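Local coordinates for protein Sec-alkylsulfatase (Pseudomonas sp., PDB 4AXH) that hydrolyses secondary alkyl sulfates enantioselectively with inversion of configuration, turning (R)-sulfate esters into (S)-alcohols in a zinc-dependent reaction, at residues L560-T571 with L585-T593; D604-T613 with T632-L642. One frame throughout, in Å; residues are numbered along the deposited sequence. Where two conformers were deposited one is given.

Contacts 1 and 2 belong to one mixed five-stranded sheet of the C-terminal domain, ordered 591-596, 581-588, 570-576, 605-609, 634-637; three of the four neighbouring pairs are antiparallel, while 570-576 and 605-609 run parallel. Contact 1 holds the 591-596 side and contact 2 the other edge, their centres about 18 Å apart. They meet beside the parallel pair, where Thr571 N lies 2.8 Å from Asp604 OD2, probably a hydrogen bond; Met570 SD also packs 3.6 Å from Lys641 O of helix 640-646. Both lie away from the zinc and sulfate sites, their centres about 34 and 38 Å from the centre of the chain; contact 1 also reaches the second subunit.

Contact 1: residues L560-T571 with L585-T593; sequences LDTDKAVGHDMT and LTLRNGVLT
Met570 and Leu587 form an antiparallel hydrogen-bonded pair, with Met570 N to Leu587 O at 3.1 Å and Leu587 N to Met570 O at 2.8 Å, at the open end of the beta hairpin of strands 570-576 and 581-588. A type I' turn from Arg588 to Val591 then sends the chain back as the next strand of this SCP2-like sheet. Leu587 carries most of the apolar contact. With its CG anti to the backbone N (chi1 165°), its two methyls part: CD1 meets Leu560 CD2 at 3.6 Å, while CD2 lies 3.9 Å from Met570 CG. The same Leu560 methyl reaches Leu592 CB at 3.8 Å, which packs the residue just after helix 549-559 against both strands that flank the tight turn.

The short, weakly bonded helix 562-565 packs over that turn. Ala565 CB sits 3.9 Å from Gly590 CA, and Thr562 OG1 donates to Gly590 O at 3.1 Å, approaching from 24° off the carbonyl plane. On the outer side of the turn, Arg588 turns its guanidinium to Asp371 and Asp374 of the second subunit in two salt bridges, and Asn589 OD1 accepts from Glu406 N of that subunit; the turn therefore contributes to the dimer interface. Asp569 reaches the turn's backbone from the hairpin side: its OD1 accepts from Asn589 N at 3.3 Å, a weak bond bent to 143° at the hydrogen.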
ATOM      1  N   LEU A 560      11.842  20.896  -5.041  1.00 63.61           N
ATOM      2  CA  LEU A 560      11.563  21.775  -6.171  1.00 65.32           C
ATOM      3  C   LEU A 560      10.109  22.268  -6.151  1.00 73.84           C
ATOM      4  O   LEU A 560       9.173  21.473  -5.983  1.00 73.56           O
ATOM      5  CB  LEU A 560      11.891  21.072  -7.500  1.00 65.22           C
ATOM      6  CG  LEU A 560      11.733  21.902  -8.778  1.00 69.23           C
ATOM      7  CD1 LEU A 560      12.917  22.801  -8.979  1.00 69.28           C
ATOM      8  CD2 LEU A 560      11.577  21.012  -9.967  1.00 72.29           C
ATOM      9  N   ASP A 561       9.951  23.592  -6.284  1.00 74.34           N
ATOM     10  CA  ASP A 561       8.678  24.292  -6.299  1.00 76.56           C
ATOM     11  C   ASP A 561       8.224  24.449  -7.737  1.00 84.58           C
ATOM     12  O   ASP A 561       8.643  25.387  -8.420  1.00 84.75           O
ATOM     13  CB  ASP A 561       8.808  25.668  -5.617  1.00 78.94           C
ATOM     14  CG  ASP A 561       7.506  26.428  -5.360  1.00 91.55           C
ATOM     15  OD1 ASP A 561       6.431  25.964  -5.832  1.00 99.42           O
ATOM     16  OD2 ASP A 561       7.553  27.457  -4.649  1.00 90.74           O
ATOM     17  N   THR A 562       7.341  23.532  -8.176  1.00 83.49           N
ATOM     18  CA  THR A 562       6.739  23.459  -9.508  1.00 84.21           C
ATOM     19  C   THR A 562       6.240  24.819 -10.011  1.00 91.17           C
ATOM     20  O   THR A 562       6.531  25.177 -11.149  1.00 90.93           O
ATOM     21  CB  THR A 562       5.656  22.378  -9.513  1.00 88.85           C
ATOM     22  OG1 THR A 562       6.274  21.150  -9.151  1.00 91.18           O
ATOM     23  CG2 THR A 562       4.971  22.228 -10.857  1.00 85.27           C
ATOM     24  N   ASP A 563       5.534  25.585  -9.162  1.00 89.26           N
ATOM     25  CA  ASP A 563       5.000  26.901  -9.526  1.00 89.51           C
ATOM     26  C   ASP A 563       6.044  27.930  -9.979  1.00 95.39           C
ATOM     27  O   ASP A 563       5.870  28.540 -11.041  1.00 95.40           O
ATOM     28  CB  ASP A 563       4.110  27.451  -8.414  1.00 91.09           C
ATOM     29  CG  ASP A 563       2.862  26.629  -8.182  1.00100.02           C
ATOM     30  OD1 ASP A 563       2.545  25.761  -9.045  1.00 99.09           O
ATOM     31  OD2 ASP A 563       2.188  26.859  -7.150  1.00106.09           O
ATOM     32  N   LYS A 564       7.126  28.112  -9.196  1.00 92.61           N
ATOM     33  CA  LYS A 564       8.165  29.055  -9.589  1.00 92.72           C
ATOM     34  C   LYS A 564       9.115  28.476 -10.652  1.00 96.78           C
ATOM     35  O   LYS A 564       9.582  29.218 -11.520  1.00 96.25           O
ATOM     36  CB  LYS A 564       8.860  29.746  -8.384  1.00 95.49           C
ATOM     37  CG  LYS A 564       9.454  28.831  -7.308  1.00112.83           C
ATOM     38  CD  LYS A 564       9.802  29.586  -5.989  1.00119.03           C
ATOM     39  CE  LYS A 564      10.703  28.787  -5.057  1.00116.88           C
ATOM     40  NZ  LYS A 564      10.632  29.238  -3.638  1.00113.10           N
ATOM     41  N   ALA A 565       9.315  27.139 -10.638  1.00 93.54           N
ATOM     42  CA  ALA A 565      10.189  26.415 -11.572  1.00 93.08           C
ATOM     43  C   ALA A 565       9.679  26.344 -13.018  1.00 95.90           C
ATOM     44  O   ALA A 565      10.460  26.028 -13.920  1.00 94.54           O
ATOM     45  CB  ALA A 565      10.504  25.024 -11.036  1.00 93.86           C
ATOM     46  N   VAL A 566       8.382  26.644 -13.238  1.00 93.40           N
ATOM     47  CA  VAL A 566       7.768  26.659 -14.571  1.00 94.13           C
ATOM     48  C   VAL A 566       8.399  27.807 -15.375  1.00 99.70           C
ATOM     49  O   VAL A 566       8.468  28.946 -14.888  1.00 99.01           O
ATOM     50  CB  VAL A 566       6.208  26.723 -14.528  1.00 98.12           C
ATOM     51  CG1 VAL A 566       5.619  27.174 -15.861  1.00 98.01           C
ATOM     52  CG2 VAL A 566       5.609  25.377 -14.132  1.00 97.95           C
ATOM     53  N   GLY A 567       8.885  27.459 -16.572  1.00 96.65           N
ATOM     54  CA  GLY A 567       9.550  28.376 -17.485  1.00 96.59           C
ATOM     55  C   GLY A 567      11.029  28.538 -17.197  1.00101.34           C
ATOM     56  O   GLY A 567      11.650  29.487 -17.678  1.00102.33           O
ATOM     57  N   HIS A 568      11.605  27.626 -16.398  1.00 96.97           N
ATOM     58  CA  HIS A 568      13.032  27.639 -16.065  1.00 96.63           C
ATOM     59  C   HIS A 568      13.712  26.335 -16.521  1.00 98.38           C
ATOM     60  O   HIS A 568      14.722  25.925 -15.937  1.00 98.37           O
ATOM     61  CB  HIS A 568      13.247  27.914 -14.564  1.00 98.00           C
ATOM     62  CG  HIS A 568      12.915  29.315 -14.152  1.00101.85           C
ATOM     63  ND1 HIS A 568      13.897  30.286 -14.030  1.00103.62           N
ATOM     64  CD2 HIS A 568      11.714  29.865 -13.848  1.00103.95           C
ATOM     65  CE1 HIS A 568      13.269  31.387 -13.653  1.00103.28           C
ATOM     66  NE2 HIS A 568      11.953  31.184 -13.531  1.00103.73           N
ATOM     67  N   ASP A 569      13.164  25.703 -17.587  1.00 92.86           N
ATOM     68  CA  ASP A 569      13.654  24.455 -18.164  1.00 92.17           C
ATOM     69  C   ASP A 569      15.130  24.530 -18.440  1.00 96.46           C
ATOM     70  O   ASP A 569      15.609  25.550 -18.927  1.00 97.14           O
ATOM     71  CB  ASP A 569      12.874  24.087 -19.434  1.00 93.94           C
ATOM     72  CG  ASP A 569      11.382  23.805 -19.241  1.00104.10           C
ATOM     73  OD1 ASP A 569      10.836  24.147 -18.164  1.00110.77           O
ATOM     74  OD2 ASP A 569      10.760  23.247 -20.166  1.00104.01           O
ATOM     75  N   MET A 570      15.857  23.476 -18.060  1.00 92.53           N
ATOM     76  CA  MET A 570      17.309  23.347 -18.141  1.00 92.62           C
ATOM     77  C   MET A 570      17.722  21.906 -17.877  1.00 95.37           C
ATOM     78  O   MET A 570      16.924  21.119 -17.375  1.00 94.89           O
ATOM     79  CB  MET A 570      17.988  24.252 -17.087  1.00 95.55           C
ATOM     80  CG  MET A 570      17.513  23.983 -15.673  1.00100.25           C
ATOM     81  SD  MET A 570      18.504  24.731 -14.369  1.00105.52           S
ATOM     82  CE  MET A 570      17.540  26.206 -14.059  1.00102.21           C
ATOM     83  N   THR A 571      18.988  21.584 -18.172  1.00 91.32           N
ATOM     84  CA  THR A 571      19.610  20.278 -17.951  1.00 91.06           C
ATOM     85  C   THR A 571      20.922  20.522 -17.239  1.00 95.05           C
ATOM     86  O   THR A 571      21.645  21.453 -17.587  1.00 95.63           O
ATOM     87  CB  THR A 571      19.829  19.533 -19.261  1.00104.36           C
ATOM     88  OG1 THR A 571      20.552  20.381 -20.150  1.00109.06           O
ATOM     89  CG2 THR A 571      18.526  19.075 -19.905  1.00104.00           C
ATOM     90  N   LEU A 585      20.743  15.484 -14.587  1.00 72.08           N
ATOM     91  CA  LEU A 585      19.460  16.079 -14.196  1.00 72.34           C
ATOM     92  C   LEU A 585      18.827  16.746 -15.377  1.00 76.88           C
ATOM     93  O   LEU A 585      19.520  17.156 -16.308  1.00 76.85           O
ATOM     94  CB  LEU A 585      19.605  17.147 -13.099  1.00 72.63           C
ATOM     95  CG  LEU A 585      20.044  16.750 -11.699  1.00 77.62           C
ATOM     96  CD1 LEU A 585      19.988  17.967 -10.776  1.00 77.86           C
ATOM     97  CD2 LEU A 585      19.133  15.695 -11.122  1.00 81.14           C
ATOM     98  N   THR A 586      17.501  16.866 -15.332  1.00 74.23           N
ATOM     99  CA  THR A 586      16.666  17.543 -16.327  1.00 74.04           C
ATOM    100  C   THR A 586      15.465  18.177 -15.635  1.00 79.42           C
ATOM    101  O   THR A 586      14.786  17.505 -14.860  1.00 79.43           O
ATOM    102  CB  THR A 586      16.349  16.686 -17.594  1.00 78.89           C
ATOM    103  OG1 THR A 586      15.005  16.930 -18.027  1.00 73.18           O
ATOM    104  CG2 THR A 586      16.603  15.173 -17.417  1.00 78.98           C
ATOM    105  N   LEU A 587      15.256  19.490 -15.850  1.00 76.90           N
ATOM    106  CA  LEU A 587      14.142  20.271 -15.280  1.00 76.46           C
ATOM    107  C   LEU A 587      13.251  20.686 -16.425  1.00 81.58           C
ATOM    108  O   LEU A 587      13.666  21.471 -17.270  1.00 82.24           O
ATOM    109  CB  LEU A 587      14.642  21.503 -14.486  1.00 75.92           C
ATOM    110  CG  LEU A 587      13.618  22.604 -14.129  1.00 79.84           C
ATOM    111  CD1 LEU A 587      12.461  22.063 -13.306  1.00 79.56           C
ATOM    112  CD2 LEU A 587      14.293  23.753 -13.399  1.00 81.65           C
ATOM    113  N   ARG A 588      12.047  20.128 -16.472  1.00 78.10           N
ATOM    114  CA  ARG A 588      11.098  20.375 -17.555  1.00 77.28           C
ATOM    115  C   ARG A 588       9.718  20.479 -16.979  1.00 81.28           C
ATOM    116  O   ARG A 588       9.323  19.633 -16.184  1.00 81.33           O
ATOM    117  CB  ARG A 588      11.160  19.223 -18.574  1.00 75.53           C
ATOM    118  CG  ARG A 588      10.805  19.640 -19.975  1.00 82.43           C
ATOM    119  CD  ARG A 588      11.125  18.545 -20.974  1.00 90.09           C
ATOM    120  NE  ARG A 588       9.965  17.686 -21.158  1.00103.40           N
ATOM    121  CZ  ARG A 588       9.191  17.686 -22.240  1.00119.54           C
ATOM    122  NH1 ARG A 588       9.475  18.475 -23.270  1.00113.49           N
ATOM    123  NH2 ARG A 588       8.143  16.885 -22.309  1.00100.95           N
ATOM    124  N   ASN A 589       8.986  21.522 -17.363  1.00 78.32           N
ATOM    125  CA  ASN A 589       7.620  21.799 -16.911  1.00 78.20           C
ATOM    126  C   ASN A 589       7.531  21.862 -15.381  1.00 83.44           C
ATOM    127  O   ASN A 589       6.541  21.413 -14.815  1.00 84.41           O
ATOM    128  CB  ASN A 589       6.638  20.762 -17.493  1.00 75.72           C
ATOM    129  CG  ASN A 589       6.494  20.830 -18.979  1.00 96.69           C
ATOM    130  OD1 ASN A 589       6.094  21.858 -19.522  1.00 94.98           O
ATOM    131  ND2 ASN A 589       6.754  19.722 -19.671  1.00 86.29           N
ATOM    132  N   GLY A 590       8.582  22.367 -14.733  1.00 79.98           N
ATOM    133  CA  GLY A 590       8.675  22.466 -13.273  1.00 79.62           C
ATOM    134  C   GLY A 590       8.748  21.131 -12.544  1.00 81.32           C
ATOM    135  O   GLY A 590       8.381  21.039 -11.362  1.00 80.08           O
ATOM    136  N   VAL A 591       9.213  20.084 -13.273  1.00 76.15           N
ATOM    137  CA  VAL A 591       9.382  18.692 -12.844  1.00 74.73           C
ATOM    138  C   VAL A 591      10.860  18.315 -13.020  1.00 77.09           C
ATOM    139  O   VAL A 591      11.418  18.459 -14.119  1.00 76.66           O
ATOM    140  CB  VAL A 591       8.450  17.719 -13.637  1.00 78.54           C
ATOM    141  CG1 VAL A 591       8.579  16.285 -13.148  1.00 78.52           C
ATOM    142  CG2 VAL A 591       6.988  18.164 -13.604  1.00 78.37           C
ATOM    143  N   LEU A 592      11.487  17.826 -11.940  1.00 72.27           N
ATOM    144  CA  LEU A 592      12.880  17.399 -11.992  1.00 71.41           C
ATOM    145  C   LEU A 592      12.939  15.880 -12.087  1.00 77.04           C
ATOM    146  O   LEU A 592      12.319  15.188 -11.269  1.00 78.75           O
ATOM    147  CB  LEU A 592      13.668  17.910 -10.765  1.00 70.68           C
ATOM    148  CG  LEU A 592      15.199  17.736 -10.811  1.00 74.63           C
ATOM    149  CD1 LEU A 592      15.856  18.677 -11.833  1.00 75.03           C
ATOM    150  CD2 LEU A 592      15.824  17.947  -9.434  1.00 75.46           C
ATOM    151  N   THR A 593      13.668  15.373 -13.093  1.00 71.37           N
ATOM    152  CA  THR A 593      13.906  13.952 -13.360  1.00 70.74           C
ATOM    153  C   THR A 593      15.427  13.724 -13.429  1.00 74.89           C
ATOM    154  O   THR A 593      16.175  14.693 -13.607  1.00 75.01           O
ATOM    155  CB  THR A 593      13.110  13.465 -14.612  1.00 78.83           C
ATOM    156  OG1 THR A 593      13.374  14.301 -15.740  1.00 81.49           O
ATOM    157  CG2 THR A 593      11.598  13.430 -14.386  1.00 72.20           C
TER

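Contact 2: residues D604-T613 with T632-L642; sequences DVTVKLTKPT and TVKLDGDGKKL
Val607 presses its CG1 methyl against Val633 CG1 (3.7 Å) and Leu635 CD2 (3.8 Å), on the mostly buried face of an antiparallel strand pair at the edge of the SCP2-like sheet. Val607 and Leu635 run alongside each other in the same direction, whereas Leu642 comes from helix 640-646, its CD2 meeting Val607 CG1 tip to tip at 3.9 Å. Because CG1 of Val607 is anti to the backbone N (chi1 -159°), that one branch touches all three neighbours. Ile628 of helix 624-630, one of two helices in the connection between the strands, packs on Val633 and Leu635.

The axes of 605-609 and 634-637 run at 161°, close to antiparallel, and their register rests on two hydrogen-bonded pairs. Thr606 pairs with Asp636, and Lys608 with Lys634, where Lys608 N to Lys634 O and the reciprocal bond from Lys634 N to Lys608 O both measure 3.0 Å. The side chains of these four residues occupy the other face, which is largely polar; the two lysine NZ atoms stay 6.3 Å apart.

The two ends of the pair differ. Past Leu609, Thr610 is the N-cap of helix 611-618, and Thr613 CG2 packs 4.0 Å from Thr632 CB. At the far end, where Asp638 centres an inverse gamma turn, Asp638 N donates to Asp604 O at 2.7 Å, the C=O...N angle being 160°.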
ATOM      1  N   ASP A 604      23.122  22.245 -20.333  1.00101.47           N
ATOM      2  CA  ASP A 604      23.280  23.680 -20.095  1.00100.40           C
ATOM      3  C   ASP A 604      24.456  23.989 -19.164  1.00102.93           C
ATOM      4  O   ASP A 604      25.169  24.966 -19.387  1.00103.59           O
ATOM      5  CB  ASP A 604      21.981  24.291 -19.536  1.00102.08           C
ATOM      6  CG  ASP A 604      20.783  24.161 -20.459  1.00115.11           C
ATOM      7  OD1 ASP A 604      20.732  24.888 -21.475  1.00116.24           O
ATOM      8  OD2 ASP A 604      19.910  23.323 -20.178  1.00123.17           O
ATOM      9  N   VAL A 605      24.646  23.164 -18.119  1.00 96.88           N
ATOM     10  CA  VAL A 605      25.701  23.319 -17.107  1.00 95.23           C
ATOM     11  C   VAL A 605      26.242  21.940 -16.732  1.00 96.49           C
ATOM     12  O   VAL A 605      25.513  20.954 -16.841  1.00 95.62           O
ATOM     13  CB  VAL A 605      25.181  24.062 -15.845  1.00 98.78           C
ATOM     14  CG1 VAL A 605      26.205  25.024 -15.288  1.00 98.20           C
ATOM     15  CG2 VAL A 605      23.854  24.741 -16.085  1.00 98.70           C
ATOM     16  N   THR A 606      27.520  21.869 -16.304  1.00 91.64           N
ATOM     17  CA  THR A 606      28.200  20.647 -15.855  1.00 90.54           C
ATOM     18  C   THR A 606      28.849  20.961 -14.515  1.00 91.22           C
ATOM     19  O   THR A 606      29.558  21.952 -14.397  1.00 90.43           O
ATOM     20  CB  THR A 606      29.122  20.070 -16.952  1.00101.35           C
ATOM     21  OG1 THR A 606      28.348  19.856 -18.140  1.00105.37           O
ATOM     22  CG2 THR A 606      29.809  18.760 -16.532  1.00 97.35           C
ATOM     23  N   VAL A 607      28.515  20.185 -13.484  1.00 86.14           N
ATOM     24  CA  VAL A 607      28.970  20.429 -12.114  1.00 84.90           C
ATOM     25  C   VAL A 607      29.946  19.358 -11.612  1.00 87.77           C
ATOM     26  O   VAL A 607      29.525  18.272 -11.208  1.00 87.49           O
ATOM     27  CB  VAL A 607      27.775  20.644 -11.132  1.00 87.81           C
ATOM     28  CG1 VAL A 607      28.222  21.380  -9.878  1.00 87.18           C
ATOM     29  CG2 VAL A 607      26.604  21.378 -11.795  1.00 87.42           C
ATOM     30  N   LYS A 608      31.249  19.678 -11.636  1.00 83.63           N
ATOM     31  CA  LYS A 608      32.312  18.800 -11.146  1.00 83.92           C
ATOM     32  C   LYS A 608      32.578  19.134  -9.674  1.00 89.08           C
ATOM     33  O   LYS A 608      32.855  20.291  -9.354  1.00 89.63           O
ATOM     34  CB  LYS A 608      33.605  18.963 -11.963  1.00 86.50           C
ATOM     35  CG  LYS A 608      33.466  18.681 -13.464  1.00101.04           C
ATOM     36  CD  LYS A 608      34.768  18.136 -14.080  1.00109.17           C
ATOM     37  CE  LYS A 608      35.937  19.105 -14.123  1.00108.82           C
ATOM     38  NZ  LYS A 608      37.234  18.398 -14.310  1.00105.16           N
ATOM     39  N   LEU A 609      32.456  18.127  -8.784  1.00 84.73           N
ATOM     40  CA  LEU A 609      32.637  18.223  -7.326  1.00 83.72           C
ATOM     41  C   LEU A 609      32.812  16.835  -6.761  1.00 87.63           C
ATOM     42  O   LEU A 609      32.776  15.860  -7.511  1.00 87.69           O
ATOM     43  CB  LEU A 609      31.416  18.915  -6.656  1.00 83.53           C
ATOM     44  CG  LEU A 609      30.065  18.151  -6.537  1.00 87.62           C
ATOM     45  CD1 LEU A 609      29.068  18.954  -5.743  1.00 89.92           C
ATOM     46  CD2 LEU A 609      29.441  17.854  -7.892  1.00 87.14           C
ATOM     47  N   THR A 610      32.968  16.739  -5.441  1.00 84.70           N
ATOM     48  CA  THR A 610      33.089  15.462  -4.735  1.00 85.11           C
ATOM     49  C   THR A 610      31.886  15.291  -3.793  1.00 91.36           C
ATOM     50  O   THR A 610      31.245  16.293  -3.452  1.00 92.03           O
ATOM     51  CB  THR A 610      34.432  15.371  -3.971  1.00 87.08           C
ATOM     52  OG1 THR A 610      34.415  16.231  -2.832  1.00 82.10           O
ATOM     53  CG2 THR A 610      35.631  15.671  -4.846  1.00 83.95           C
ATOM     54  N   LYS A 611      31.588  14.038  -3.361  1.00 87.52           N
ATOM     55  CA  LYS A 611      30.502  13.783  -2.404  1.00 86.91           C
ATOM     56  C   LYS A 611      30.733  14.571  -1.089  1.00 88.90           C
ATOM     57  O   LYS A 611      29.809  15.296  -0.708  1.00 87.83           O
ATOM     58  CB  LYS A 611      30.286  12.281  -2.137  1.00 89.62           C
ATOM     59  CG  LYS A 611      28.962  11.971  -1.409  1.00104.31           C
ATOM     60  CD  LYS A 611      29.161  11.004  -0.235  1.00112.51           C
ATOM     61  CE  LYS A 611      27.915  10.796   0.593  1.00114.09           C
ATOM     62  NZ  LYS A 611      28.104   9.739   1.630  1.00119.70           N
ATOM     63  N   PRO A 612      31.945  14.555  -0.441  1.00 84.54           N
ATOM     64  CA  PRO A 612      32.116  15.369   0.781  1.00 84.00           C
ATOM     65  C   PRO A 612      31.806  16.863   0.601  1.00 86.73           C
ATOM     66  O   PRO A 612      31.238  17.453   1.517  1.00 85.48           O
ATOM     67  CB  PRO A 612      33.561  15.089   1.221  1.00 85.78           C
ATOM     68  CG  PRO A 612      34.228  14.439   0.064  1.00 90.42           C
ATOM     69  CD  PRO A 612      33.167  13.769  -0.735  1.00 85.94           C
ATOM     70  N   THR A 613      32.101  17.452  -0.596  1.00 83.45           N
ATOM     71  CA  THR A 613      31.777  18.857  -0.887  1.00 82.99           C
ATOM     72  C   THR A 613      30.273  19.020  -1.094  1.00 84.69           C
ATOM     73  O   THR A 613      29.700  19.951  -0.538  1.00 83.81           O
ATOM     74  CB  THR A 613      32.637  19.491  -2.011  1.00 92.50           C
ATOM     75  OG1 THR A 613      32.223  19.026  -3.293  1.00 94.51           O
ATOM     76  CG2 THR A 613      34.144  19.307  -1.801  1.00 89.77           C
ATOM     77  N   THR A 632      36.369  24.046  -5.195  1.00 97.76           N
ATOM     78  CA  THR A 632      35.685  22.790  -4.837  1.00 96.11           C
ATOM     79  C   THR A 632      34.488  22.461  -5.738  1.00 99.77           C
ATOM     80  O   THR A 632      34.010  21.324  -5.740  1.00 99.27           O
ATOM     81  CB  THR A 632      35.308  22.758  -3.349  1.00 95.33           C
ATOM     82  OG1 THR A 632      34.680  23.989  -2.971  1.00 93.57           O
ATOM     83  CG2 THR A 632      36.486  22.467  -2.461  1.00 89.82           C
ATOM     84  N   VAL A 633      33.990  23.461  -6.474  1.00 96.68           N
ATOM     85  CA  VAL A 633      32.903  23.316  -7.437  1.00 97.06           C
ATOM     86  C   VAL A 633      33.329  23.982  -8.753  1.00103.38           C
ATOM     87  O   VAL A 633      33.322  25.212  -8.864  1.00104.00           O
ATOM     88  CB  VAL A 633      31.517  23.823  -6.931  1.00100.41           C
ATOM     89  CG1 VAL A 633      30.451  23.691  -8.016  1.00 99.89           C
ATOM     90  CG2 VAL A 633      31.081  23.078  -5.676  1.00100.14           C
ATOM     91  N   LYS A 634      33.729  23.170  -9.733  1.00100.33           N
ATOM     92  CA  LYS A 634      34.122  23.664 -11.052  1.00100.18           C
ATOM     93  C   LYS A 634      32.932  23.542 -12.005  1.00104.48           C
ATOM     94  O   LYS A 634      32.239  22.520 -11.997  1.00104.88           O
ATOM     95  CB  LYS A 634      35.363  22.929 -11.589  1.00102.17           C
ATOM     96  CG  LYS A 634      36.632  23.224 -10.795  1.00107.69           C
ATOM     97  CD  LYS A 634      37.874  22.775 -11.538  1.00113.23           C
ATOM     98  CE  LYS A 634      39.088  22.805 -10.642  1.00117.35           C
ATOM     99  NZ  LYS A 634      40.337  23.048 -11.403  1.00122.10           N
ATOM    100  N   LEU A 635      32.676  24.594 -12.795  1.00100.28           N
ATOM    101  CA  LEU A 635      31.545  24.607 -13.715  1.00 99.71           C
ATOM    102  C   LEU A 635      31.916  24.779 -15.185  1.00104.48           C
ATOM    103  O   LEU A 635      32.784  25.590 -15.527  1.00105.43           O
ATOM    104  CB  LEU A 635      30.527  25.699 -13.347  1.00 99.51           C
ATOM    105  CG  LEU A 635      30.137  25.896 -11.893  1.00104.37           C
ATOM    106  CD1 LEU A 635      29.400  27.200 -11.740  1.00104.99           C
ATOM    107  CD2 LEU A 635      29.262  24.760 -11.389  1.00107.04           C
ATOM    108  N   ASP A 636      31.214  24.012 -16.043  1.00 99.40           N
ATOM    109  CA  ASP A 636      31.315  24.019 -17.508  0.50 98.78           C
ATOM    110  C   ASP A 636      29.946  24.485 -18.010  1.00101.65           C
ATOM    111  O   ASP A 636      28.924  24.147 -17.401  1.00100.63           O
ATOM    112  CB  ASP A 636      31.662  22.607 -18.040  0.50100.54           C
ATOM    113  CG  ASP A 636      31.348  22.349 -19.510  0.50110.18           C
ATOM    114  OD1 ASP A 636      32.125  22.808 -20.373  0.50111.34           O
ATOM    115  OD2 ASP A 636      30.338  21.665 -19.792  0.50114.18           O
ATOM    116  N   GLY A 637      29.934  25.280 -19.073  1.00 97.49           N
ATOM    117  CA  GLY A 637      28.693  25.794 -19.633  1.00 96.74           C
ATOM    118  C   GLY A 637      28.101  26.944 -18.838  1.00 98.91           C
ATOM    119  O   GLY A 637      28.822  27.660 -18.134  1.00 98.37           O
ATOM    120  N   ASP A 638      26.773  27.120 -18.947  1.00 94.12           N
ATOM    121  CA  ASP A 638      26.012  28.200 -18.325  1.00 93.59           C
ATOM    122  C   ASP A 638      25.976  28.105 -16.787  1.00 97.55           C
ATOM    123  O   ASP A 638      24.958  27.715 -16.208  1.00 97.99           O
ATOM    124  CB  ASP A 638      24.592  28.272 -18.944  1.00 95.10           C
ATOM    125  CG  ASP A 638      23.898  29.617 -18.876  1.00103.80           C
ATOM    126  OD1 ASP A 638      24.280  30.446 -18.007  1.00104.45           O
ATOM    127  OD2 ASP A 638      22.946  29.835 -19.673  1.00108.08           O
ATOM    128  N   GLY A 639      27.072  28.526 -16.148  1.00 92.93           N
ATOM    129  CA  GLY A 639      27.236  28.525 -14.693  1.00 92.55           C
ATOM    130  C   GLY A 639      26.119  29.188 -13.906  1.00 95.12           C
ATOM    131  O   GLY A 639      25.873  28.831 -12.749  1.00 94.70           O
ATOM    132  N   LYS A 640      25.424  30.146 -14.544  1.00 90.42           N
ATOM    133  CA  LYS A 640      24.297  30.896 -13.983  1.00 89.56           C
ATOM    134  C   LYS A 640      23.127  29.955 -13.581  1.00 92.09           C
ATOM    135  O   LYS A 640      22.431  30.223 -12.595  1.00 91.34           O
ATOM    136  CB  LYS A 640      23.851  31.964 -15.019  1.00 91.48           C
ATOM    137  CG  LYS A 640      22.483  32.647 -14.799  1.00 93.15           C
ATOM    138  CD  LYS A 640      21.917  33.277 -16.086  1.00 93.29           C
ATOM    139  CE  LYS A 640      20.968  32.372 -16.850  1.00 99.15           C
ATOM    140  NZ  LYS A 640      19.617  32.289 -16.221  1.00103.17           N
ATOM    141  N   LYS A 641      22.938  28.853 -14.341  1.00 87.70           N
ATOM    142  CA  LYS A 641      21.847  27.888 -14.158  1.00 86.65           C
ATOM    143  C   LYS A 641      21.875  27.092 -12.851  1.00 88.28           C
ATOM    144  O   LYS A 641      20.829  26.603 -12.438  1.00 87.97           O
ATOM    145  CB  LYS A 641      21.687  26.958 -15.379  1.00 88.72           C
ATOM    146  CG  LYS A 641      21.465  27.650 -16.724  1.00 94.83           C
ATOM    147  CD  LYS A 641      19.995  27.753 -17.097  1.00101.19           C
ATOM    148  CE  LYS A 641      19.782  28.550 -18.356  1.00109.85           C
ATOM    149  NZ  LYS A 641      18.340  28.802 -18.601  1.00118.75           N
ATOM    150  N   LEU A 642      23.038  26.973 -12.189  1.00 83.07           N
ATOM    151  CA  LEU A 642      23.112  26.240 -10.928  1.00 81.93           C
ATOM    152  C   LEU A 642      22.441  27.023  -9.820  1.00 86.14           C
ATOM    153  O   LEU A 642      21.548  26.488  -9.161  1.00 86.12           O
ATOM    154  CB  LEU A 642      24.547  25.847 -10.538  1.00 81.40           C
ATOM    155  CG  LEU A 642      24.666  24.841  -9.389  1.00 85.39           C
ATOM    156  CD1 LEU A 642      23.951  23.539  -9.723  1.00 85.25           C
ATOM    157  CD2 LEU A 642      26.115  24.537  -9.081  1.00 87.29           C
TER